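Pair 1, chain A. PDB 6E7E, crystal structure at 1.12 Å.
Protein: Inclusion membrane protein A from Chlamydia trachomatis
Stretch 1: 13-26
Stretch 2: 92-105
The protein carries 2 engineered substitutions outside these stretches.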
# COMPACT_ATOMS: atom_id res chain seq x y z
N ARG A 13 -12.62 -0.02 8.49
CA ARG A 13 -12.33 1.33 7.97
C ARG A 13 -10.95 1.36 7.31
O ARG A 13 -10.80 1.90 6.20
CB ARG A 13 -12.38 2.31 9.14
CG ARG A 13 -12.01 3.76 8.85
CD ARG A 13 -11.83 4.56 10.17
NE ARG A 13 -12.99 4.41 11.06
CZ ARG A 13 -13.03 3.86 12.29
NH1 ARG A 13 -11.93 3.47 12.91
NH2 ARG A 13 -14.20 3.74 12.90
N GLU A 14 -9.94 0.82 7.96
CA GLU A 14 -8.59 0.89 7.39
C GLU A 14 -8.47 0.02 6.15
O GLU A 14 -7.77 0.43 5.22
CB GLU A 14 -7.56 0.51 8.44
CG GLU A 14 -7.53 1.44 9.65
CD GLU A 14 -7.50 2.92 9.31
OE1 GLU A 14 -6.64 3.33 8.54
OE2 GLU A 14 -8.35 3.67 9.82
N VAL A 15 -9.10 -1.15 6.11
CA VAL A 15 -9.04 -1.97 4.88
C VAL A 15 -9.79 -1.27 3.75
O VAL A 15 -9.31 -1.30 2.60
CB VAL A 15 -9.56 -3.38 5.14
CG1 VAL A 15 -9.78 -4.14 3.85
CG2 VAL A 15 -8.61 -4.10 6.05
N GLY A 16 -10.90 -0.62 4.04
CA GLY A 16 -11.57 0.16 2.99
C GLY A 16 -10.61 1.21 2.44
O GLY A 16 -10.55 1.41 1.22
N SER A 17 -9.90 1.89 3.30
CA SER A 17 -8.90 2.90 2.88
C SER A 17 -7.77 2.25 2.09
O SER A 17 -7.35 2.81 1.08
CB SER A 17 -8.39 3.65 4.06
OG SER A 17 -9.42 4.44 4.60
N LEU A 18 -7.28 1.11 2.54
CA LEU A 18 -6.21 0.41 1.80
C LEU A 18 -6.67 0.07 0.39
O LEU A 18 -5.85 0.14 -0.53
CB LEU A 18 -5.79 -0.86 2.53
CG LEU A 18 -4.93 -0.63 3.75
CD1 LEU A 18 -4.92 -1.90 4.58
CD2 LEU A 18 -3.53 -0.20 3.35
N LYS A 19 -7.93 -0.32 0.20
CA LYS A 19 -8.42 -0.65 -1.14
C LYS A 19 -8.48 0.62 -1.99
O LYS A 19 -8.19 0.55 -3.19
CB LYS A 19 -9.79 -1.32 -1.05
CG LYS A 19 -9.72 -2.73 -0.51
CD LYS A 19 -11.08 -3.37 -0.36
CE LYS A 19 -10.98 -4.80 0.09
NZ LYS A 19 -12.31 -5.44 0.18
N GLU A 20 -8.83 1.76 -1.41
CA GLU A 20 -8.77 3.02 -2.17
C GLU A 20 -7.33 3.37 -2.54
O GLU A 20 -7.06 3.79 -3.67
CB GLU A 20 -9.37 4.16 -1.35
CG GLU A 20 -10.85 3.98 -1.08
CD GLU A 20 -11.51 5.23 -0.55
OE1 GLU A 20 -10.78 6.12 -0.08
OE2 GLU A 20 -12.73 5.32 -0.68
N ILE A 21 -6.43 3.21 -1.59
CA ILE A 21 -4.99 3.47 -1.81
C ILE A 21 -4.50 2.55 -2.92
O ILE A 21 -3.78 2.99 -3.81
CB ILE A 21 -4.22 3.30 -0.49
CG1 ILE A 21 -4.51 4.45 0.47
CG2 ILE A 21 -2.74 3.13 -0.75
CD1 ILE A 21 -4.13 4.11 1.91
N ASN A 22 -4.86 1.28 -2.86
CA ASN A 22 -4.44 0.33 -3.91
C ASN A 22 -4.89 0.81 -5.28
O ASN A 22 -4.12 0.80 -6.24
CB ASN A 22 -5.06 -1.04 -3.60
CG ASN A 22 -4.71 -2.08 -4.63
OD1 ASN A 22 -5.58 -2.63 -5.31
ND2 ASN A 22 -3.44 -2.30 -4.82
N PHE A 23 -6.15 1.20 -5.38
CA PHE A 23 -6.67 1.65 -6.69
C PHE A 23 -5.90 2.90 -7.14
O PHE A 23 -5.45 2.98 -8.29
CB PHE A 23 -8.16 1.95 -6.62
CG PHE A 23 -8.62 2.46 -7.95
CD1 PHE A 23 -8.77 1.60 -9.03
CD2 PHE A 23 -8.72 3.82 -8.16
CE1 PHE A 23 -9.05 2.12 -10.29
CE2 PHE A 23 -9.02 4.32 -9.42
CZ PHE A 23 -9.21 3.47 -10.47
N MET A 24 -5.75 3.88 -6.27
CA MET A 24 -5.05 5.12 -6.65
C MET A 24 -3.61 4.83 -7.03
O MET A 24 -3.11 5.40 -8.02
CB MET A 24 -5.11 6.15 -5.54
CG MET A 24 -6.50 6.71 -5.39
SD MET A 24 -6.56 8.06 -4.17
CE MET A 24 -6.75 7.16 -2.66
N LEU A 25 -2.91 3.97 -6.29
CA LEU A 25 -1.54 3.62 -6.67
C LEU A 25 -1.52 2.88 -8.01
O LEU A 25 -0.54 3.05 -8.74
CB LEU A 25 -0.89 2.79 -5.58
CG LEU A 25 -0.60 3.54 -4.28
CD1 LEU A 25 -0.06 2.59 -3.24
CD2 LEU A 25 0.39 4.65 -4.50
N SER A 26 -2.54 2.11 -8.35
CA SER A 26 -2.57 1.44 -9.67
C SER A 26 -2.65 2.49 -10.78
O SER A 26 -2.02 2.34 -11.83
CB SER A 26 -3.69 0.41 -9.75
OG SER A 26 -4.98 0.94 -10.01
N ASP A 92 -1.23 0.86 14.63
CA ASP A 92 -0.04 1.04 13.76
C ASP A 92 -0.50 1.15 12.30
O ASP A 92 -0.03 2.03 11.55
CB ASP A 92 0.94 -0.11 13.94
CG ASP A 92 2.34 0.12 13.44
OD1 ASP A 92 2.65 1.26 13.02
OD2 ASP A 92 3.14 -0.86 13.51
N LEU A 93 -1.42 0.29 11.88
CA LEU A 93 -1.95 0.31 10.51
C LEU A 93 -2.55 1.68 10.21
O LEU A 93 -2.39 2.18 9.09
CB LEU A 93 -3.00 -0.78 10.36
CG LEU A 93 -3.69 -0.81 9.01
CD1 LEU A 93 -2.71 -1.09 7.88
CD2 LEU A 93 -4.79 -1.84 9.02
N LYS A 94 -3.23 2.26 11.16
CA LYS A 94 -3.88 3.57 10.93
C LYS A 94 -2.83 4.59 10.49
O LYS A 94 -3.10 5.46 9.65
CB LYS A 94 -4.55 4.03 12.22
CG LYS A 94 -5.82 3.32 12.57
CD LYS A 94 -6.49 3.93 13.77
CE LYS A 94 -7.68 3.14 14.25
NZ LYS A 94 -7.80 3.28 15.71
N GLY A 95 -1.65 4.56 11.09
CA GLY A 95 -0.52 5.46 10.73
C GLY A 95 -0.04 5.19 9.31
O GLY A 95 0.24 6.12 8.54
N SER A 96 0.11 3.92 8.94
CA SER A 96 0.53 3.54 7.58
C SER A 96 -0.47 4.07 6.56
O SER A 96 -0.05 4.61 5.53
CB SER A 96 0.65 2.05 7.46
OG SER A 96 1.79 1.53 8.09
N VAL A 97 -1.74 3.85 6.80
CA VAL A 97 -2.79 4.30 5.87
C VAL A 97 -2.70 5.81 5.69
O VAL A 97 -2.73 6.31 4.55
CB VAL A 97 -4.16 3.85 6.37
CG1 VAL A 97 -5.27 4.57 5.64
CG2 VAL A 97 -4.32 2.35 6.23
N ALA A 98 -2.58 6.56 6.77
CA ALA A 98 -2.52 8.03 6.67
C ALA A 98 -1.29 8.46 5.88
O ALA A 98 -1.38 9.38 5.06
CB ALA A 98 -2.53 8.63 8.04
N SER A 99 -0.16 7.83 6.13
CA SER A 99 1.08 8.20 5.44
C SER A 99 0.97 7.89 3.96
O SER A 99 1.39 8.71 3.12
CB SER A 99 2.22 7.51 6.06
OG SER A 99 3.41 7.94 5.44
N LEU A 100 0.43 6.75 3.59
CA LEU A 100 0.25 6.40 2.17
C LEU A 100 -0.69 7.39 1.48
O LEU A 100 -0.42 7.77 0.35
CB LEU A 100 -0.25 4.96 2.06
CG LEU A 100 0.80 3.91 2.39
CD1 LEU A 100 0.14 2.56 2.63
CD2 LEU A 100 1.85 3.79 1.30
N ARG A 101 -1.76 7.78 2.16
CA ARG A 101 -2.68 8.75 1.55
C ARG A 101 -1.93 10.05 1.30
O ARG A 101 -2.17 10.68 0.26
CB ARG A 101 -3.86 8.98 2.48
CG ARG A 101 -4.99 7.97 2.39
CD ARG A 101 -6.27 8.52 2.98
NE ARG A 101 -7.35 7.54 3.08
CZ ARG A 101 -8.15 7.17 2.08
NH1 ARG A 101 -7.98 7.66 0.86
NH2 ARG A 101 -9.15 6.34 2.31
N GLU A 102 -1.10 10.48 2.23
CA GLU A 102 -0.37 11.75 2.02
C GLU A 102 0.66 11.60 0.90
O GLU A 102 0.82 12.56 0.11
CB GLU A 102 0.27 12.22 3.32
CG GLU A 102 -0.75 12.76 4.31
CD GLU A 102 -1.33 14.08 3.84
OE1 GLU A 102 -0.64 15.10 3.99
OE2 GLU A 102 -2.41 14.07 3.23
N GLU A 103 1.34 10.46 0.78
CA GLU A 103 2.26 10.26 -0.36
C GLU A 103 1.49 10.40 -1.66
O GLU A 103 1.98 11.04 -2.60
CB GLU A 103 2.96 8.92 -0.30
CG GLU A 103 3.92 8.74 0.85
CD GLU A 103 5.07 9.74 0.96
OE1 GLU A 103 5.47 10.32 -0.06
OE2 GLU A 103 5.60 9.89 2.07
N ILE A 104 0.32 9.81 -1.75
CA ILE A 104 -0.52 9.92 -2.97
C ILE A 104 -0.84 11.39 -3.22
O ILE A 104 -0.77 11.84 -4.36
CB ILE A 104 -1.81 9.08 -2.85
CG1 ILE A 104 -1.47 7.60 -2.94
CG2 ILE A 104 -2.84 9.48 -3.91
CD1 ILE A 104 -2.60 6.72 -2.47
N ARG A 105 -1.22 12.11 -2.19
CA ARG A 105 -1.57 13.52 -2.36
C ARG A 105 -0.40 14.26 -3.01
O ARG A 105 -0.60 15.08 -3.93
CB ARG A 105 -1.98 14.13 -1.02
CG ARG A 105 -2.62 15.50 -1.18
CD ARG A 105 -3.22 16.03 0.09
NE ARG A 105 -2.22 16.27 1.12
CZ ARG A 105 -1.50 17.39 1.27
NH1 ARG A 105 -1.64 18.40 0.43
NH2 ARG A 105 -0.64 17.48 2.27
O HOH W 1 -5.73 5.89 8.90

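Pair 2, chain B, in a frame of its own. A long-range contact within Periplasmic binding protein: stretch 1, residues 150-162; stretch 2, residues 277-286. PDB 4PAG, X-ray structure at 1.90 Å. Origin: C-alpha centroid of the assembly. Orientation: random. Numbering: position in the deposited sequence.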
# COMPACT_ATOMS: atom_id res chain seq x y z
N MSE B 150 7.09 12.92 8.17
CA MSE B 150 7.49 11.57 8.64
C MSE B 150 7.76 10.67 7.46
O MSE B 150 8.76 9.94 7.45
CB MSE B 150 6.46 10.92 9.58
CG MSE B 150 7.00 9.57 10.07
SE MSE B 150 5.84 8.75 11.44
CE MSE B 150 6.50 9.80 12.97
N ALA B 151 6.89 10.72 6.46
CA ALA B 151 7.11 9.99 5.22
C ALA B 151 8.48 10.32 4.63
O ALA B 151 9.27 9.41 4.33
CB ALA B 151 5.99 10.31 4.23
N GLN B 152 8.78 11.61 4.50
CA GLN B 152 10.05 12.03 3.90
C GLN B 152 11.25 11.48 4.69
O GLN B 152 12.20 10.95 4.10
CB GLN B 152 10.14 13.57 3.82
CG GLN B 152 11.32 14.07 3.01
CD GLN B 152 11.19 13.70 1.55
OE1 GLN B 152 10.40 14.29 0.82
NE2 GLN B 152 11.95 12.70 1.12
N THR B 153 11.21 11.61 6.01
CA THR B 153 12.29 11.11 6.86
C THR B 153 12.49 9.61 6.71
O THR B 153 13.61 9.15 6.51
CB THR B 153 12.01 11.44 8.33
OG1 THR B 153 11.95 12.86 8.47
CG2 THR B 153 13.09 10.89 9.25
N TYR B 154 11.41 8.85 6.81
CA TYR B 154 11.50 7.39 6.72
C TYR B 154 12.02 6.96 5.35
O TYR B 154 12.89 6.08 5.25
CB TYR B 154 10.14 6.74 6.99
CG TYR B 154 9.78 6.57 8.44
CD1 TYR B 154 10.16 7.51 9.39
CD2 TYR B 154 9.04 5.48 8.86
CE1 TYR B 154 9.81 7.35 10.73
CE2 TYR B 154 8.68 5.32 10.18
CZ TYR B 154 9.07 6.25 11.11
OH TYR B 154 8.71 6.07 12.42
N LEU B 155 11.51 7.59 4.30
CA LEU B 155 11.94 7.28 2.94
C LEU B 155 13.41 7.62 2.68
O LEU B 155 14.13 6.85 2.04
CB LEU B 155 11.03 7.99 1.93
CG LEU B 155 9.61 7.44 1.88
CD1 LEU B 155 8.66 8.46 1.25
CD2 LEU B 155 9.54 6.11 1.12
N ASP B 156 13.87 8.76 3.20
CA ASP B 156 15.27 9.17 3.07
C ASP B 156 16.21 8.23 3.83
O ASP B 156 17.26 7.86 3.32
CB ASP B 156 15.47 10.61 3.56
CG ASP B 156 14.85 11.65 2.64
OD1 ASP B 156 14.43 11.30 1.51
OD2 ASP B 156 14.78 12.84 3.04
N GLU B 157 15.82 7.85 5.04
CA GLU B 157 16.60 6.89 5.83
C GLU B 157 16.77 5.57 5.10
O GLU B 157 17.85 4.99 5.09
CB GLU B 157 15.92 6.61 7.17
CG GLU B 157 16.02 7.73 8.18
CD GLU B 157 15.14 7.50 9.38
OE1 GLU B 157 14.22 6.64 9.31
OE2 GLU B 157 15.36 8.17 10.41
N LEU B 158 15.67 5.08 4.53
CA LEU B 158 15.70 3.82 3.81
C LEU B 158 16.56 3.91 2.56
O LEU B 158 17.34 3.00 2.28
CB LEU B 158 14.28 3.35 3.44
CG LEU B 158 14.20 1.96 2.80
CD1 LEU B 158 14.71 0.88 3.75
CD2 LEU B 158 12.77 1.68 2.39
N LYS B 159 16.42 5.00 1.81
CA LYS B 159 17.22 5.23 0.60
C LYS B 159 18.72 5.24 0.88
O LYS B 159 19.51 4.63 0.16
CB LYS B 159 16.83 6.55 -0.06
CG LYS B 159 17.46 6.76 -1.43
CD LYS B 159 17.07 8.10 -2.05
CE LYS B 159 17.52 8.15 -3.50
NZ LYS B 159 17.65 9.53 -4.02
N THR B 160 19.10 5.93 1.94
CA THR B 160 20.49 6.00 2.35
C THR B 160 21.00 4.62 2.79
O THR B 160 22.09 4.22 2.39
CB THR B 160 20.68 7.05 3.45
OG1 THR B 160 20.32 8.33 2.92
CG2 THR B 160 22.13 7.11 3.91
N PHE B 161 20.21 3.89 3.57
CA PHE B 161 20.60 2.53 3.95
C PHE B 161 20.76 1.58 2.75
O PHE B 161 21.77 0.90 2.62
CB PHE B 161 19.61 1.92 4.96
CG PHE B 161 19.83 0.46 5.19
CD1 PHE B 161 20.97 0.01 5.82
CD2 PHE B 161 18.92 -0.48 4.71
CE1 PHE B 161 21.20 -1.34 6.01
CE2 PHE B 161 19.15 -1.83 4.89
CZ PHE B 161 20.29 -2.26 5.55
N VAL B 162 19.76 1.55 1.87
CA VAL B 162 19.80 0.66 0.70
C VAL B 162 21.00 0.99 -0.21
O VAL B 162 21.67 0.08 -0.71
CB VAL B 162 18.46 0.67 -0.07
CG1 VAL B 162 18.59 -0.05 -1.40
CG2 VAL B 162 17.38 0.01 0.77
N ARG B 277 3.37 1.64 2.97
CA ARG B 277 4.72 1.25 2.51
C ARG B 277 5.84 2.08 3.12
O ARG B 277 6.99 1.62 3.21
CB ARG B 277 4.80 1.30 0.99
CG ARG B 277 4.00 0.20 0.33
CD ARG B 277 3.75 0.44 -1.14
NE ARG B 277 3.26 -0.79 -1.74
CZ ARG B 277 3.14 -1.04 -3.04
NH1 ARG B 277 3.44 -0.12 -3.95
NH2 ARG B 277 2.70 -2.24 -3.42
N ILE B 278 5.52 3.31 3.54
CA ILE B 278 6.45 4.13 4.31
C ILE B 278 7.03 3.33 5.49
O ILE B 278 8.23 3.39 5.76
CB ILE B 278 5.73 5.40 4.82
CG1 ILE B 278 5.45 6.32 3.63
CG2 ILE B 278 6.56 6.12 5.87
CD1 ILE B 278 4.29 7.27 3.86
N LEU B 279 6.17 2.56 6.16
CA LEU B 279 6.59 1.68 7.24
C LEU B 279 6.91 0.28 6.73
O LEU B 279 7.90 -0.33 7.14
CB LEU B 279 5.48 1.59 8.29
CG LEU B 279 5.71 0.63 9.46
CD1 LEU B 279 6.85 1.10 10.32
CD2 LEU B 279 4.43 0.50 10.28
N GLY B 280 6.07 -0.23 5.83
CA GLY B 280 6.22 -1.59 5.32
C GLY B 280 7.56 -1.87 4.66
O GLY B 280 8.10 -2.96 4.79
N ALA B 281 8.09 -0.89 3.93
CA ALA B 281 9.40 -1.06 3.29
C ALA B 281 10.52 -1.16 4.34
O ALA B 281 11.49 -1.89 4.14
CB ALA B 281 9.68 0.05 2.31
N HIS B 282 10.38 -0.44 5.45
CA HIS B 282 11.31 -0.59 6.57
C HIS B 282 11.22 -1.98 7.19
O HIS B 282 12.24 -2.62 7.47
CB HIS B 282 11.10 0.48 7.64
CG HIS B 282 11.83 1.75 7.36
ND1 HIS B 282 13.15 1.93 7.69
CD2 HIS B 282 11.43 2.90 6.77
CE1 HIS B 282 13.54 3.13 7.32
NE2 HIS B 282 12.51 3.74 6.76
N TRP B 283 9.99 -2.44 7.41
CA TRP B 283 9.77 -3.80 7.91
C TRP B 283 10.43 -4.83 6.99
O TRP B 283 11.16 -5.72 7.46
CB TRP B 283 8.28 -4.07 8.06
CG TRP B 283 7.97 -5.49 8.41
CD1 TRP B 283 8.08 -6.07 9.65
CD2 TRP B 283 7.50 -6.51 7.53
NE1 TRP B 283 7.71 -7.38 9.59
CE2 TRP B 283 7.36 -7.69 8.30
CE3 TRP B 283 7.20 -6.56 6.17
CZ2 TRP B 283 6.91 -8.88 7.75
CZ3 TRP B 283 6.77 -7.75 5.62
CH2 TRP B 283 6.62 -8.90 6.42
N ILE B 284 10.20 -4.70 5.68
CA ILE B 284 10.88 -5.57 4.70
C ILE B 284 12.42 -5.48 4.82
O ILE B 284 13.11 -6.51 4.84
CB ILE B 284 10.46 -5.24 3.24
CG1 ILE B 284 9.01 -5.64 3.00
CG2 ILE B 284 11.34 -5.98 2.25
CD1 ILE B 284 8.42 -5.01 1.76
N ALA B 285 12.96 -4.26 4.89
CA ALA B 285 14.42 -4.09 5.02
C ALA B 285 14.98 -4.80 6.25
O ALA B 285 16.05 -5.42 6.20
CB ALA B 285 14.77 -2.61 5.05
N SER B 286 14.23 -4.72 7.36
CA SER B 286 14.62 -5.37 8.61
C SER B 286 14.69 -6.89 8.45
O SER B 286 15.50 -7.54 9.10
CB SER B 286 13.66 -5.00 9.75
OG SER B 286 12.43 -5.71 9.68

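The sharpest difference lies at one matched position, R101(A) in pair 1 and H282(B) in pair 2, where a polar side chain crosses to the other helix and finds a different kind of acceptor. In pair 1 the acceptors are side chains: R101(A) NH2 donates to S17(A) OG at 3.0 Å (N-H...acceptor angle 152°) and to E20(A) OE1 at 2.9 Å (161°), the latter a salt bridge. A weak second bond runs from R101(A) NH1 to E20(A) OE1, 3.3 Å and 136°. In pair 2 the acceptor is backbone: H282(B) NE2 donates to Y154(B) O at 2.8 Å and 160°. That carbonyl also accepts the helical bond from L158(B) N at 3.0 Å, so the imidazole adds a second donor to it.

The comparison is fair because the frames agree. Both pairs are two helices running in roughly the same direction, at 27° in pair 1 and 26° in pair 2, with closest axial approaches of 10.1 and 9.5 Å. Superposing N, CA and C of 14 central residues gives an RMSD of 0.5 Å, and the CA atoms of R101(A) and H282(B) fall 0.4 Å apart. Both CA-to-CB bonds point sideways, yet both side-chain ends come nearer the partner helix, with chi1 in m (-84° and -86°).

E20(A) matches E157(B), with CA atoms 0.2 Å apart and side-chain centres 0.7 Å apart, but the two glutamates have different roles across the interface. E20(A) forms the salt bridge with R101(A); E157(B) OE1 comes no nearer to H282(B) than 4.1 Å, at CE1, and is hydrogen-bonded elsewhere in the structure. Nearly one turn earlier, S17(A) offers a hydroxyl, whereas its match Y154(B) fills space: its CB lies 3.8 Å from I278(B) CG2, and its ring meets that of H282(B) obliquely, centroids 5.5 Å apart and planes at 74°.

The apolar packing divides its bulk differently. I21(A) sits as a knob among V97(A), L100(A), R101(A) and I104(A), its CD1 4.0 Å from L100(A) CB and its CG2 4.0 Å from I104(A) CD1. Its match L158(B) faces alanines, A281(B) and A285(B), at the positions of L100(A) and I104(A). The leucine itself reaches them, CD2 to A281(B) CB at 3.5 Å and CD1 to A285(B) CB at 3.7 Å, while CD1 also lies over one face of the H282(B) ring. I21(A) is m,t and L158(B) is t,p.

Further toward the N-terminal end, V97(A) matches I278(B). V97(A) is a knob among E14(A), S17(A), L18(A) and I21(A), and E14(A) OE1 approaches V97(A) CB to 3.3 Å. Water 1 donates to that same OE1 at 2.7 Å and to K94(A) O at 2.8 Å, bridging the helices. The counterpart of E14(A) is A151(B), a small residue met by a longer one: I278(B) CD1 packs 3.5 Å from A151(B) CB.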